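Local coordinates for protein translation initiation factor eIF-2B (Pyrococcus horikoshii, PDB 1VB5) that probably catalyses the exchange of GDP for GTP on translation initiation factor 2, as a member of the eIF-2B alpha/beta/delta subunit family, at residues Arg15-Gly20 with Ser144-Gly149; Lys19-Leu24 with Met62-Asn67; His116-Thr121 with Gly149-Arg154; Ser120-Ile125 with Ile180-Ala185; Ile139-Ser144 with Glu164-Ala169. All coordinates share one frame; numbering follows the deposited sequence.

Contacts 3, 4 and 5 belong to the Rossmann-like parallel sheet and its helices, contact 2 lies among the N-terminal helices, and contact 1 joins these two parts. Contacts 1 and 2 share Lys19 and Gly20, and their centres are about 14 Å apart. Contact 3 sits close to three of the others: its centre is about 9 Å from those of contacts 1 and 4 and about 10 Å from that of contact 5. His116 and Thr141 tie contacts 3 and 5 together by a hydrogen bond, ND1 of His116 to OG1 of Thr141, 2.7 Å. Contacts 2 and 5 are farthest apart, about 23 Å between centres. Contacts 1 and 5 share Ser144 and both also touch the second subunit.

Contact 1: Arg15-Gly20 with Ser144-Gly149; sequences RERIKG and SPDYEG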
# COMPACT_ATOMS: atom_id res chain seq x y z
N ARG B 15 -0.59 -24.10 -1.22
CA ARG B 15 0.57 -23.35 -1.70
C ARG B 15 0.28 -22.44 -2.90
O ARG B 15 1.21 -21.92 -3.52
CB ARG B 15 1.74 -24.29 -2.02
CG ARG B 15 1.47 -25.33 -3.09
CD ARG B 15 2.78 -26.04 -3.47
NE ARG B 15 2.59 -27.05 -4.52
CZ ARG B 15 2.24 -28.31 -4.30
NH1 ARG B 15 2.03 -28.75 -3.06
NH2 ARG B 15 2.09 -29.14 -5.32
N GLU B 16 -0.99 -22.25 -3.21
CA GLU B 16 -1.39 -21.39 -4.32
C GLU B 16 -1.44 -19.95 -3.81
O GLU B 16 -1.96 -19.70 -2.72
CB GLU B 16 -2.76 -21.79 -4.85
CG GLU B 16 -3.35 -20.84 -5.89
CD GLU B 16 -2.54 -20.79 -7.16
OE1 GLU B 16 -2.26 -21.85 -7.75
OE2 GLU B 16 -2.18 -19.67 -7.59
N ARG B 17 -0.92 -19.00 -4.58
CA ARG B 17 -0.95 -17.60 -4.16
C ARG B 17 -1.30 -16.59 -5.23
O ARG B 17 -1.45 -15.41 -4.94
CB ARG B 17 0.38 -17.21 -3.50
CG ARG B 17 1.60 -17.89 -4.06
CD ARG B 17 2.55 -18.15 -2.91
NE ARG B 17 1.87 -18.91 -1.87
CZ ARG B 17 2.34 -19.09 -0.64
NH1 ARG B 17 3.50 -18.56 -0.28
NH2 ARG B 17 1.64 -19.82 0.23
N ILE B 18 -1.44 -17.05 -6.47
CA ILE B 18 -1.81 -16.15 -7.56
C ILE B 18 -3.32 -16.22 -7.77
O ILE B 18 -4.04 -15.25 -7.51
CB ILE B 18 -1.08 -16.52 -8.87
CG1 ILE B 18 0.43 -16.44 -8.67
CG2 ILE B 18 -1.52 -15.58 -9.99
CD1 ILE B 18 0.93 -15.09 -8.18
N LYS B 19 -3.80 -17.37 -8.23
CA LYS B 19 -5.24 -17.55 -8.44
C LYS B 19 -5.93 -17.40 -7.08
O LYS B 19 -5.41 -17.84 -6.06
CB LYS B 19 -5.51 -18.93 -9.04
CG LYS B 19 -5.09 -19.07 -10.49
CD LYS B 19 -5.90 -18.13 -11.38
CE LYS B 19 -5.53 -18.28 -12.86
NZ LYS B 19 -6.30 -17.36 -13.75
N GLY B 20 -7.12 -16.79 -7.08
CA GLY B 20 -7.83 -16.58 -5.83
C GLY B 20 -8.96 -17.53 -5.48
O GLY B 20 -8.93 -18.71 -5.81
N SER B 144 1.65 -6.53 -3.31
CA SER B 144 2.67 -7.19 -2.50
C SER B 144 2.00 -8.20 -1.57
O SER B 144 0.86 -8.00 -1.15
CB SER B 144 3.44 -6.16 -1.67
OG SER B 144 4.06 -5.21 -2.52
N PRO B 145 2.73 -9.26 -1.18
CA PRO B 145 4.11 -9.56 -1.55
C PRO B 145 4.27 -10.57 -2.69
O PRO B 145 5.38 -10.77 -3.19
CB PRO B 145 4.68 -10.11 -0.26
CG PRO B 145 3.55 -10.96 0.22
CD PRO B 145 2.31 -10.08 -0.03
N ASP B 146 3.17 -11.21 -3.11
CA ASP B 146 3.24 -12.22 -4.17
C ASP B 146 3.02 -11.67 -5.57
O ASP B 146 3.18 -12.39 -6.55
CB ASP B 146 2.22 -13.32 -3.88
CG ASP B 146 2.48 -14.01 -2.56
OD1 ASP B 146 3.58 -14.58 -2.40
OD2 ASP B 146 1.59 -13.97 -1.68
N TYR B 147 2.63 -10.41 -5.66
CA TYR B 147 2.42 -9.75 -6.94
C TYR B 147 1.41 -10.43 -7.87
O TYR B 147 1.66 -10.56 -9.07
CB TYR B 147 3.76 -9.58 -7.65
CG TYR B 147 4.77 -8.79 -6.85
CD1 TYR B 147 6.04 -9.31 -6.57
CD2 TYR B 147 4.44 -7.54 -6.33
CE1 TYR B 147 6.95 -8.60 -5.80
CE2 TYR B 147 5.34 -6.82 -5.55
CZ TYR B 147 6.59 -7.35 -5.29
OH TYR B 147 7.49 -6.64 -4.52
N GLU B 148 0.28 -10.86 -7.33
CA GLU B 148 -0.74 -11.50 -8.15
C GLU B 148 -1.30 -10.44 -9.11
O GLU B 148 -1.95 -10.76 -10.11
CB GLU B 148 -1.87 -12.06 -7.28
CG GLU B 148 -2.63 -11.01 -6.48
CD GLU B 148 -2.05 -10.75 -5.09
OE1 GLU B 148 -0.85 -11.04 -4.86
OE2 GLU B 148 -2.80 -10.25 -4.22
N GLY B 149 -1.04 -9.18 -8.80
CA GLY B 149 -1.52 -8.10 -9.65
C GLY B 149 -0.88 -8.15 -11.03
O GLY B 149 -1.48 -7.73 -12.02
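Asp146 meets Arg17 along its aliphatic portion and not at its charged end. OD1 of Asp146 lies 3.8 Å from CD of Arg17, and OD2 of Asp146 lies 3.9 Å from CB of Arg17, so both carboxylate oxygens border methylene groups. The arginine chain bends at chi2 and chi3; its NH1 stops 4.5 Å from OD1 of Asp146, beyond a salt bridge, with the guanidinium and carboxylate planes 51° apart, and its NH2 lies near the like-charged Arg237. Any attraction between Arg17 and Asp146 is therefore probably long-range and only loosely directional. The main chain of Asp146 also takes part, since its O is 3.9 Å from CD1 of Ile18. Next in sequence, Tyr147 turns to the second subunit, where its ring makes a cation-pi contact with Arg241 of that subunit. Glu148 returns to the interface through its CB, 3.9 Å from O of Ile18, while its OE2 is held by Ser117 and Lys197. Facing this segment, the bend at Ile18 is held by Glu16, whose OE2 accepts from the N of Ile18 and the N of Lys19, each at 2.9 Å and from opposite faces of the carboxylate plane. The contact thus sets the linker between helix 4-14 and helix 21-38 against the turn from strand 136-141 into helix 148-158, a strand-to-helix connection at the C-terminal ends of the parallel strands of a Rossmann-like sheet.

Contact 2: Lys19-Leu24 with Met62-Asn67; sequences KGASWL and MASLYN
Met62 and Leu24 cross at about a right angle, and the thioether of the methionine carries most of the meeting. Beyond CG the Met62 chain is extended (chi2 -175°, chi3 -178°), which carries its sulfur and methyl to the first turn of helix 21-38. SD of Met62 lies only 3.2 Å from CD1 of Leu24, a tight approach. The same SD is 3.4 Å from CA of Ala21 and 3.9 Å from CB of Ala21, so the sulfur touches two residues three apart on one helix. The terminal CE of Met62 reaches the backbone at the start of that helix, 3.4 Å from N of Ala21. One turn further on, Leu65 lays CD2 against the main chain, 4.0 Å from O of Leu24. Leu65 is backed by Val55 and Val58 of helix 41-58, and Leu24 by Met13 of helix 4-14, which places the contact within the N-terminal helical part of the chain. Met62, Leu24, Leu65 and Ala21 are all buried, and the segments exchange only van der Waals contacts; the start of helix 21-38 and the start of helix 63-71 are therefore matched by apolar side chains packed on each other and on main chain, without directional polar bonds between them.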
# COMPACT_ATOMS: atom_id res chain seq x y z
N LYS B 19 -3.80 -17.37 -8.23
CA LYS B 19 -5.24 -17.55 -8.44
C LYS B 19 -5.93 -17.40 -7.08
O LYS B 19 -5.41 -17.84 -6.06
CB LYS B 19 -5.51 -18.93 -9.04
CG LYS B 19 -5.09 -19.07 -10.49
CD LYS B 19 -5.90 -18.13 -11.38
CE LYS B 19 -5.53 -18.28 -12.86
NZ LYS B 19 -6.30 -17.36 -13.75
N GLY B 20 -7.12 -16.79 -7.08
CA GLY B 20 -7.83 -16.58 -5.83
C GLY B 20 -8.96 -17.53 -5.48
O GLY B 20 -8.93 -18.71 -5.81
N ALA B 21 -9.96 -16.98 -4.78
CA ALA B 21 -11.12 -17.74 -4.34
C ALA B 21 -11.63 -18.74 -5.38
O ALA B 21 -11.52 -19.95 -5.19
CB ALA B 21 -12.24 -16.77 -3.96
N SER B 22 -12.17 -18.23 -6.48
CA SER B 22 -12.70 -19.06 -7.55
C SER B 22 -11.89 -20.33 -7.80
O SER B 22 -12.41 -21.44 -7.70
CB SER B 22 -12.80 -18.25 -8.84
OG SER B 22 -13.22 -19.07 -9.92
N TRP B 23 -10.60 -20.17 -8.11
CA TRP B 23 -9.74 -21.32 -8.38
C TRP B 23 -9.74 -22.32 -7.23
O TRP B 23 -9.88 -23.53 -7.45
CB TRP B 23 -8.31 -20.87 -8.65
CG TRP B 23 -7.38 -21.99 -9.04
CD1 TRP B 23 -7.23 -22.53 -10.28
CD2 TRP B 23 -6.52 -22.73 -8.17
NE1 TRP B 23 -6.31 -23.56 -10.24
CE2 TRP B 23 -5.86 -23.71 -8.96
CE3 TRP B 23 -6.23 -22.67 -6.79
CZ2 TRP B 23 -4.94 -24.61 -8.43
CZ3 TRP B 23 -5.31 -23.58 -6.26
CH2 TRP B 23 -4.67 -24.53 -7.08
N LEU B 24 -9.57 -21.83 -6.00
CA LEU B 24 -9.55 -22.70 -4.83
C LEU B 24 -10.85 -23.47 -4.72
O LEU B 24 -10.85 -24.66 -4.38
CB LEU B 24 -9.35 -21.89 -3.55
CG LEU B 24 -7.93 -21.42 -3.21
CD1 LEU B 24 -7.96 -20.74 -1.85
CD2 LEU B 24 -6.97 -22.60 -3.19
N MET B 62 -11.94 -17.37 3.02
CA MET B 62 -12.74 -17.53 1.81
C MET B 62 -14.05 -18.26 2.07
O MET B 62 -14.07 -19.45 2.37
CB MET B 62 -11.93 -18.26 0.74
CG MET B 62 -10.81 -17.43 0.15
SD MET B 62 -9.96 -18.26 -1.21
CE MET B 62 -8.70 -17.04 -1.63
N ALA B 63 -15.14 -17.52 1.94
CA ALA B 63 -16.47 -18.06 2.17
C ALA B 63 -16.86 -19.13 1.15
O ALA B 63 -17.71 -19.97 1.43
CB ALA B 63 -17.50 -16.93 2.14
N SER B 64 -16.23 -19.10 -0.02
CA SER B 64 -16.55 -20.07 -1.06
C SER B 64 -16.25 -21.48 -0.57
O SER B 64 -17.00 -22.42 -0.87
CB SER B 64 -15.75 -19.77 -2.33
OG SER B 64 -14.36 -19.93 -2.10
N LEU B 65 -15.18 -21.64 0.19
CA LEU B 65 -14.82 -22.95 0.71
C LEU B 65 -15.84 -23.42 1.74
O LEU B 65 -16.22 -24.60 1.75
CB LEU B 65 -13.42 -22.90 1.33
CG LEU B 65 -12.31 -22.52 0.35
CD1 LEU B 65 -10.96 -22.51 1.05
CD2 LEU B 65 -12.30 -23.50 -0.82
N TYR B 66 -16.28 -22.52 2.60
CA TYR B 66 -17.28 -22.86 3.61
C TYR B 66 -18.61 -23.24 2.95
O TYR B 66 -19.24 -24.21 3.35
CB TYR B 66 -17.51 -21.67 4.55
CG TYR B 66 -18.71 -21.85 5.46
CD1 TYR B 66 -18.57 -22.37 6.75
CD2 TYR B 66 -19.99 -21.50 5.02
CE1 TYR B 66 -19.68 -22.54 7.58
CE2 TYR B 66 -21.11 -21.67 5.84
CZ TYR B 66 -20.95 -22.18 7.11
OH TYR B 66 -22.06 -22.34 7.91
N ASN B 67 -19.03 -22.46 1.95
CA ASN B 67 -20.28 -22.76 1.27
C ASN B 67 -20.17 -24.05 0.45
O ASN B 67 -21.15 -24.77 0.29
CB ASN B 67 -20.71 -21.59 0.38
CG ASN B 67 -21.25 -20.43 1.18
OD1 ASN B 67 -21.97 -20.62 2.16
ND2 ASN B 67 -20.92 -19.21 0.77

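Contact 3: His116-Thr121 with Gly149-Arg154; sequences HSFSST and GLHLAR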
# COMPACT_ATOMS: atom_id res chain seq x y z
N HIS B 116 -7.50 -3.73 -7.24
CA HIS B 116 -6.41 -4.18 -6.39
C HIS B 116 -6.40 -5.70 -6.37
O HIS B 116 -7.45 -6.33 -6.43
CB HIS B 116 -6.61 -3.61 -4.97
CG HIS B 116 -5.62 -4.09 -3.96
ND1 HIS B 116 -4.26 -3.98 -4.12
CD2 HIS B 116 -5.80 -4.69 -2.75
CE1 HIS B 116 -3.64 -4.48 -3.07
NE2 HIS B 116 -4.55 -4.91 -2.22
N SER B 117 -5.20 -6.28 -6.32
CA SER B 117 -5.02 -7.73 -6.30
C SER B 117 -5.58 -8.40 -7.56
O SER B 117 -5.82 -7.74 -8.57
CB SER B 117 -5.68 -8.32 -5.05
OG SER B 117 -5.33 -9.68 -4.88
N PHE B 118 -5.79 -9.72 -7.50
CA PHE B 118 -6.32 -10.47 -8.63
C PHE B 118 -7.63 -11.17 -8.30
O PHE B 118 -7.75 -11.85 -7.28
CB PHE B 118 -5.31 -11.52 -9.12
CG PHE B 118 -5.84 -12.39 -10.25
CD1 PHE B 118 -6.00 -11.87 -11.53
CD2 PHE B 118 -6.25 -13.70 -10.00
CE1 PHE B 118 -6.55 -12.64 -12.56
CE2 PHE B 118 -6.79 -14.49 -11.02
CZ PHE B 118 -6.95 -13.96 -12.30
N SER B 119 -8.61 -11.00 -9.18
CA SER B 119 -9.92 -11.61 -9.03
C SER B 119 -10.40 -12.04 -10.41
O SER B 119 -10.60 -11.19 -11.28
CB SER B 119 -10.91 -10.61 -8.44
OG SER B 119 -12.24 -11.03 -8.64
N SER B 120 -10.57 -13.34 -10.62
CA SER B 120 -11.02 -13.83 -11.92
C SER B 120 -12.38 -13.24 -12.28
O SER B 120 -12.69 -13.04 -13.45
CB SER B 120 -11.08 -15.36 -11.94
OG SER B 120 -11.71 -15.86 -10.77
N THR B 121 -13.17 -12.92 -11.26
CA THR B 121 -14.49 -12.34 -11.48
C THR B 121 -14.37 -10.92 -12.00
O THR B 121 -15.04 -10.54 -12.97
CB THR B 121 -15.30 -12.35 -10.16
OG1 THR B 121 -15.53 -13.71 -9.76
CG2 THR B 121 -16.65 -11.66 -10.35
N GLY B 149 -1.04 -9.18 -8.80
CA GLY B 149 -1.52 -8.10 -9.65
C GLY B 149 -0.88 -8.15 -11.03
O GLY B 149 -1.48 -7.73 -12.02
N LEU B 150 0.35 -8.65 -11.09
CA LEU B 150 1.04 -8.74 -12.37
C LEU B 150 0.38 -9.82 -13.20
O LEU B 150 0.39 -9.77 -14.42
CB LEU B 150 2.53 -9.03 -12.16
CG LEU B 150 3.29 -7.89 -11.47
CD1 LEU B 150 4.75 -8.29 -11.24
CD2 LEU B 150 3.21 -6.63 -12.32
N HIS B 151 -0.22 -10.81 -12.53
CA HIS B 151 -0.92 -11.86 -13.26
C HIS B 151 -2.12 -11.20 -13.96
O HIS B 151 -2.43 -11.53 -15.10
CB HIS B 151 -1.40 -12.95 -12.30
CG HIS B 151 -2.28 -13.97 -12.94
ND1 HIS B 151 -1.94 -14.63 -14.10
CD2 HIS B 151 -3.49 -14.45 -12.58
CE1 HIS B 151 -2.90 -15.46 -14.44
NE2 HIS B 151 -3.86 -15.37 -13.53
N LEU B 152 -2.78 -10.27 -13.28
CA LEU B 152 -3.92 -9.56 -13.86
C LEU B 152 -3.44 -8.79 -15.09
O LEU B 152 -4.10 -8.79 -16.13
CB LEU B 152 -4.51 -8.57 -12.85
CG LEU B 152 -5.95 -8.07 -12.99
CD1 LEU B 152 -6.03 -6.62 -12.50
CD2 LEU B 152 -6.45 -8.16 -14.41
N ALA B 153 -2.30 -8.12 -14.96
CA ALA B 153 -1.73 -7.35 -16.06
C ALA B 153 -1.43 -8.22 -17.29
O ALA B 153 -1.67 -7.81 -18.42
CB ALA B 153 -0.45 -6.64 -15.60
N ARG B 154 -0.91 -9.43 -17.06
CA ARG B 154 -0.62 -10.36 -18.15
C ARG B 154 -1.91 -10.72 -18.88
O ARG B 154 -1.94 -10.82 -20.11
CB ARG B 154 0.02 -11.66 -17.62
CG ARG B 154 1.54 -11.65 -17.42
CD ARG B 154 1.97 -10.65 -16.37
NE ARG B 154 3.05 -11.13 -15.49
CZ ARG B 154 3.00 -12.22 -14.73
NH1 ARG B 154 1.92 -13.00 -14.73
NH2 ARG B 154 4.02 -12.53 -13.95
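Phe118 and His151 form an edge-to-face aromatic pair, the imidazole turning its edge to the phenyl face. The ring centroids are 4.5 Å apart and the planes stand at 60°, somewhat short of a perpendicular T. CD2 of His151 sits above the centre of the phenyl ring, with CZ of Phe118 its nearest atom at 3.5 Å, and NE2 of His151 is 3.6 Å from the same CZ. Leu152 comes to the ring from its edge, near the plane, with CB 3.9 Å from CD1 of Phe118; its CD1 touches the backbone, 4.1 Å from O of Ser117. The Phe118 side chain reaches across because CG is anti to the backbone N (chi1 176°). On the phenyl face away from the histidine, the N of Ser120 lies above the rim, at the start of helix 120-131. That helix start is itself fixed by Ser119, the N-cap, whose OG caps the N of Val122. Further out, OG of Ser117 is hydrogen-bonded to Glu148 at the beginning of helix 148-158, and Leu123 packs on both Phe118 and Leu152. NE2 of His151 is hydrogen-bonded to NZ of Lys19; a protonated lysine would probably make NE2 the acceptor, and its charge would then tend to polarise the imidazole and leave the C-H edge turned to the phenyl face more positive.

Contact 4: Ser120-Ile125 with Ile180-Ala185; sequences STVLEI and IAIVGA
Val122 is the principal point at which helix 120-131 rests on strand 180-183, a helix-on-sheet contact of the Rossmann-like domain. The short helix and strand segments approach to 8.7 Å between axes, with their directions 135° apart. Taking the helix in order, Val122 comes first, and its two methyls divide the work. CG1, anti to the backbone N (chi1 173°), lies 3.8 Å from O of Ile182 and 4.0 Å from CG2 of Ile182. CG2 rests instead on the peptide that ends the strand, 3.5 Å from both C of Val183 and N of Gly184. The CA of Gly184 is 6.0 Å from CA of Val122, the closest pair of CA atoms across the contact. An alanine in place of Val122 would lose both methyls and probably open a gap above Ile182 and the peptide from Val183 to Gly184, leaving the helix less firmly seated. Val122 also touches Thr115 of strand 111-115, whose OG1 is hydrogen-bonded to O of Ile182, so the carbonyl beneath the valine already has a polar partner. One turn later Ile125 faces the same strand. It also packs on Leu99 of helix 78-106 and Ala217 of strand 214-217. Its meeting with the strand is methyl to methyl, CD1 of Ile125 lying 4.4 Å from CG2 of Ile182.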
# COMPACT_ATOMS: atom_id res chain seq x y z
N SER B 120 -10.57 -13.34 -10.62
CA SER B 120 -11.02 -13.83 -11.92
C SER B 120 -12.38 -13.24 -12.28
O SER B 120 -12.69 -13.04 -13.45
CB SER B 120 -11.08 -15.36 -11.94
OG SER B 120 -11.71 -15.86 -10.77
N THR B 121 -13.17 -12.92 -11.26
CA THR B 121 -14.49 -12.34 -11.48
C THR B 121 -14.37 -10.92 -12.00
O THR B 121 -15.04 -10.54 -12.97
CB THR B 121 -15.30 -12.35 -10.16
OG1 THR B 121 -15.53 -13.71 -9.76
CG2 THR B 121 -16.65 -11.66 -10.35
N VAL B 122 -13.51 -10.11 -11.37
CA VAL B 122 -13.33 -8.74 -11.83
C VAL B 122 -12.75 -8.77 -13.24
O VAL B 122 -13.11 -7.95 -14.08
CB VAL B 122 -12.38 -7.96 -10.89
CG1 VAL B 122 -12.06 -6.58 -11.49
CG2 VAL B 122 -13.02 -7.79 -9.52
N LEU B 123 -11.86 -9.72 -13.49
CA LEU B 123 -11.24 -9.87 -14.81
C LEU B 123 -12.30 -10.17 -15.89
O LEU B 123 -12.26 -9.60 -16.97
CB LEU B 123 -10.19 -10.99 -14.78
CG LEU B 123 -9.57 -11.38 -16.13
CD1 LEU B 123 -8.96 -10.15 -16.79
CD2 LEU B 123 -8.53 -12.47 -15.93
N GLU B 124 -13.25 -11.05 -15.59
CA GLU B 124 -14.28 -11.36 -16.57
C GLU B 124 -15.24 -10.19 -16.77
O GLU B 124 -15.81 -10.03 -17.85
CB GLU B 124 -15.05 -12.62 -16.18
CG GLU B 124 -14.26 -13.90 -16.41
CD GLU B 124 -13.60 -13.93 -17.79
OE1 GLU B 124 -14.31 -13.73 -18.80
OE2 GLU B 124 -12.37 -14.17 -17.86
N ILE B 125 -15.41 -9.38 -15.73
CA ILE B 125 -16.27 -8.21 -15.85
C ILE B 125 -15.61 -7.27 -16.85
O ILE B 125 -16.25 -6.75 -17.77
CB ILE B 125 -16.40 -7.44 -14.50
CG1 ILE B 125 -17.24 -8.25 -13.51
CG2 ILE B 125 -17.03 -6.07 -14.73
CD1 ILE B 125 -17.40 -7.58 -12.15
N ILE B 180 -14.09 5.02 -11.31
CA ILE B 180 -14.80 3.95 -10.63
C ILE B 180 -13.82 2.87 -10.18
O ILE B 180 -12.81 2.63 -10.83
CB ILE B 180 -15.88 3.32 -11.55
CG1 ILE B 180 -16.66 2.24 -10.80
CG2 ILE B 180 -15.23 2.72 -12.79
CD1 ILE B 180 -17.89 1.74 -11.55
N ALA B 181 -14.13 2.24 -9.05
CA ALA B 181 -13.29 1.19 -8.50
C ALA B 181 -14.09 -0.10 -8.46
O ALA B 181 -15.27 -0.10 -8.10
CB ALA B 181 -12.83 1.58 -7.09
N ILE B 182 -13.45 -1.20 -8.84
CA ILE B 182 -14.08 -2.51 -8.84
C ILE B 182 -13.09 -3.54 -8.32
O ILE B 182 -12.06 -3.79 -8.94
CB ILE B 182 -14.51 -2.93 -10.27
CG1 ILE B 182 -15.53 -1.94 -10.83
CG2 ILE B 182 -15.13 -4.33 -10.23
CD1 ILE B 182 -16.01 -2.27 -12.24
N VAL B 183 -13.39 -4.12 -7.16
CA VAL B 183 -12.53 -5.14 -6.58
C VAL B 183 -13.34 -6.40 -6.33
O VAL B 183 -14.58 -6.37 -6.35
CB VAL B 183 -11.91 -4.67 -5.24
CG1 VAL B 183 -11.10 -3.38 -5.46
CG2 VAL B 183 -12.99 -4.45 -4.20
N GLY B 184 -12.65 -7.51 -6.10
CA GLY B 184 -13.34 -8.76 -5.84
C GLY B 184 -13.56 -8.90 -4.34
O GLY B 184 -13.55 -7.91 -3.61
N ALA B 185 -13.77 -10.13 -3.89
CA ALA B 185 -13.99 -10.40 -2.48
C ALA B 185 -13.79 -11.88 -2.18
O ALA B 185 -14.14 -12.74 -2.99
CB ALA B 185 -15.40 -9.99 -2.09

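Contact 5: Ile139-Ser144 with Glu164-Ala169; sequences ILTESS and EVITDA
Leu140 is hydrogen-bonded to Glu164 and Ile166 on the neighbouring strand, in register with Val165: N of Leu140 donates to O of Glu164 at 3.0 Å, and O of Leu140 accepts from N of Ile166 at 2.9 Å. The ladder ends where N of Glu142 donates to O of Ile166, also at 2.9 Å. Ile139, Thr141, Glu164 and Ile166 point to one face of the sheet, where CG2 of Ile139 touches CD1 of Ile166; Leu140 and Val165 pack on the other. This parallel pairing closes the beta-alpha-beta unit of strand 136-141, helix 148-158 and strand 163-166 at one edge of the chain's Rossmann-like sheet. Past the strand ends, Asp168 takes over as acceptor. Its OD2 is met on the syn side, 19° out of the carboxylate plane, by N of Ser144 at 2.9 Å, and its OD1 takes a weak bond from N of Ser143 at 3.0 Å (129° at the hydrogen). An alanine in place of Asp168 would probably leave both of these amides without their acceptor and the turn after the strand freer to move. OG1 of Thr141 and OG of Ser143 are 3.0 Å apart in a hydrogen bond that either could donate, and His116 also bonds OG1 of Thr141. A water accepts from N of Asp168 and bonds OG of Ser144 at 3.0 Å. The charged ends of Glu142 and Glu164 find their salt-bridge partners in the second subunit, with Arg241 and Arg247 of that subunit respectively.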
# COMPACT_ATOMS: atom_id res chain seq x y z
N ILE B 139 -6.35 0.73 -13.96
CA ILE B 139 -5.23 1.02 -13.09
C ILE B 139 -5.28 -0.11 -12.09
O ILE B 139 -6.32 -0.36 -11.47
CB ILE B 139 -5.39 2.38 -12.36
CG1 ILE B 139 -5.48 3.51 -13.39
CG2 ILE B 139 -4.21 2.61 -11.43
CD1 ILE B 139 -5.87 4.86 -12.81
N LEU B 140 -4.17 -0.83 -11.94
CA LEU B 140 -4.13 -1.95 -11.01
C LEU B 140 -2.83 -1.97 -10.23
O LEU B 140 -1.81 -1.45 -10.68
CB LEU B 140 -4.30 -3.25 -11.78
CG LEU B 140 -3.22 -3.52 -12.83
CD1 LEU B 140 -2.23 -4.53 -12.29
CD2 LEU B 140 -3.87 -4.03 -14.10
N THR B 141 -2.86 -2.58 -9.05
CA THR B 141 -1.69 -2.66 -8.19
C THR B 141 -0.95 -3.96 -8.41
O THR B 141 -1.55 -4.97 -8.77
CB THR B 141 -2.08 -2.59 -6.70
OG1 THR B 141 -2.84 -3.76 -6.36
CG2 THR B 141 -2.91 -1.37 -6.43
N GLU B 142 0.36 -3.94 -8.19
CA GLU B 142 1.18 -5.14 -8.34
C GLU B 142 0.78 -6.14 -7.25
O GLU B 142 0.88 -7.36 -7.45
CB GLU B 142 2.66 -4.78 -8.23
CG GLU B 142 3.07 -4.18 -6.90
CD GLU B 142 4.49 -3.60 -6.94
OE1 GLU B 142 4.96 -3.11 -5.89
OE2 GLU B 142 5.12 -3.63 -8.02
N SER B 143 0.34 -5.61 -6.11
CA SER B 143 -0.13 -6.40 -4.96
C SER B 143 0.92 -7.20 -4.19
O SER B 143 1.04 -8.42 -4.37
CB SER B 143 -1.24 -7.36 -5.40
OG SER B 143 -2.25 -6.68 -6.13
N SER B 144 1.65 -6.53 -3.31
CA SER B 144 2.67 -7.19 -2.50
C SER B 144 2.00 -8.20 -1.57
O SER B 144 0.86 -8.00 -1.15
CB SER B 144 3.44 -6.16 -1.67
OG SER B 144 4.06 -5.21 -2.52
N GLU B 164 -2.47 0.28 -16.60
CA GLU B 164 -1.33 0.94 -15.98
C GLU B 164 -1.14 0.23 -14.64
O GLU B 164 -2.11 -0.01 -13.93
CB GLU B 164 -1.67 2.41 -15.76
CG GLU B 164 -0.48 3.33 -15.58
CD GLU B 164 -0.91 4.78 -15.39
OE1 GLU B 164 -0.03 5.67 -15.48
OE2 GLU B 164 -2.11 5.03 -15.15
N VAL B 165 0.10 -0.11 -14.30
CA VAL B 165 0.37 -0.78 -13.03
C VAL B 165 1.01 0.17 -12.02
O VAL B 165 1.85 0.99 -12.38
CB VAL B 165 1.33 -1.98 -13.20
CG1 VAL B 165 1.40 -2.77 -11.89
CG2 VAL B 165 0.88 -2.86 -14.34
N ILE B 166 0.62 0.06 -10.75
CA ILE B 166 1.18 0.91 -9.70
C ILE B 166 1.52 0.04 -8.50
O ILE B 166 1.19 -1.15 -8.47
CB ILE B 166 0.17 2.01 -9.25
CG1 ILE B 166 -1.05 1.38 -8.58
CG2 ILE B 166 -0.26 2.86 -10.43
CD1 ILE B 166 -2.08 2.39 -8.06
N THR B 167 2.22 0.62 -7.52
CA THR B 167 2.56 -0.12 -6.30
C THR B 167 1.36 0.08 -5.38
O THR B 167 0.57 1.00 -5.59
CB THR B 167 3.80 0.47 -5.62
OG1 THR B 167 3.54 1.83 -5.27
CG2 THR B 167 5.01 0.41 -6.55
N ASP B 168 1.21 -0.76 -4.36
CA ASP B 168 0.08 -0.64 -3.45
C ASP B 168 0.01 0.74 -2.77
O ASP B 168 -1.07 1.32 -2.63
CB ASP B 168 0.12 -1.73 -2.38
CG ASP B 168 0.22 -3.15 -2.96
OD1 ASP B 168 -0.03 -3.33 -4.17
OD2 ASP B 168 0.54 -4.10 -2.20
N ALA B 169 1.16 1.26 -2.36
CA ALA B 169 1.20 2.55 -1.67
C ALA B 169 0.76 3.74 -2.52
O ALA B 169 0.57 4.85 -2.00
CB ALA B 169 2.60 2.79 -1.10
O HOH W 1 3.52 -2.69 -4.00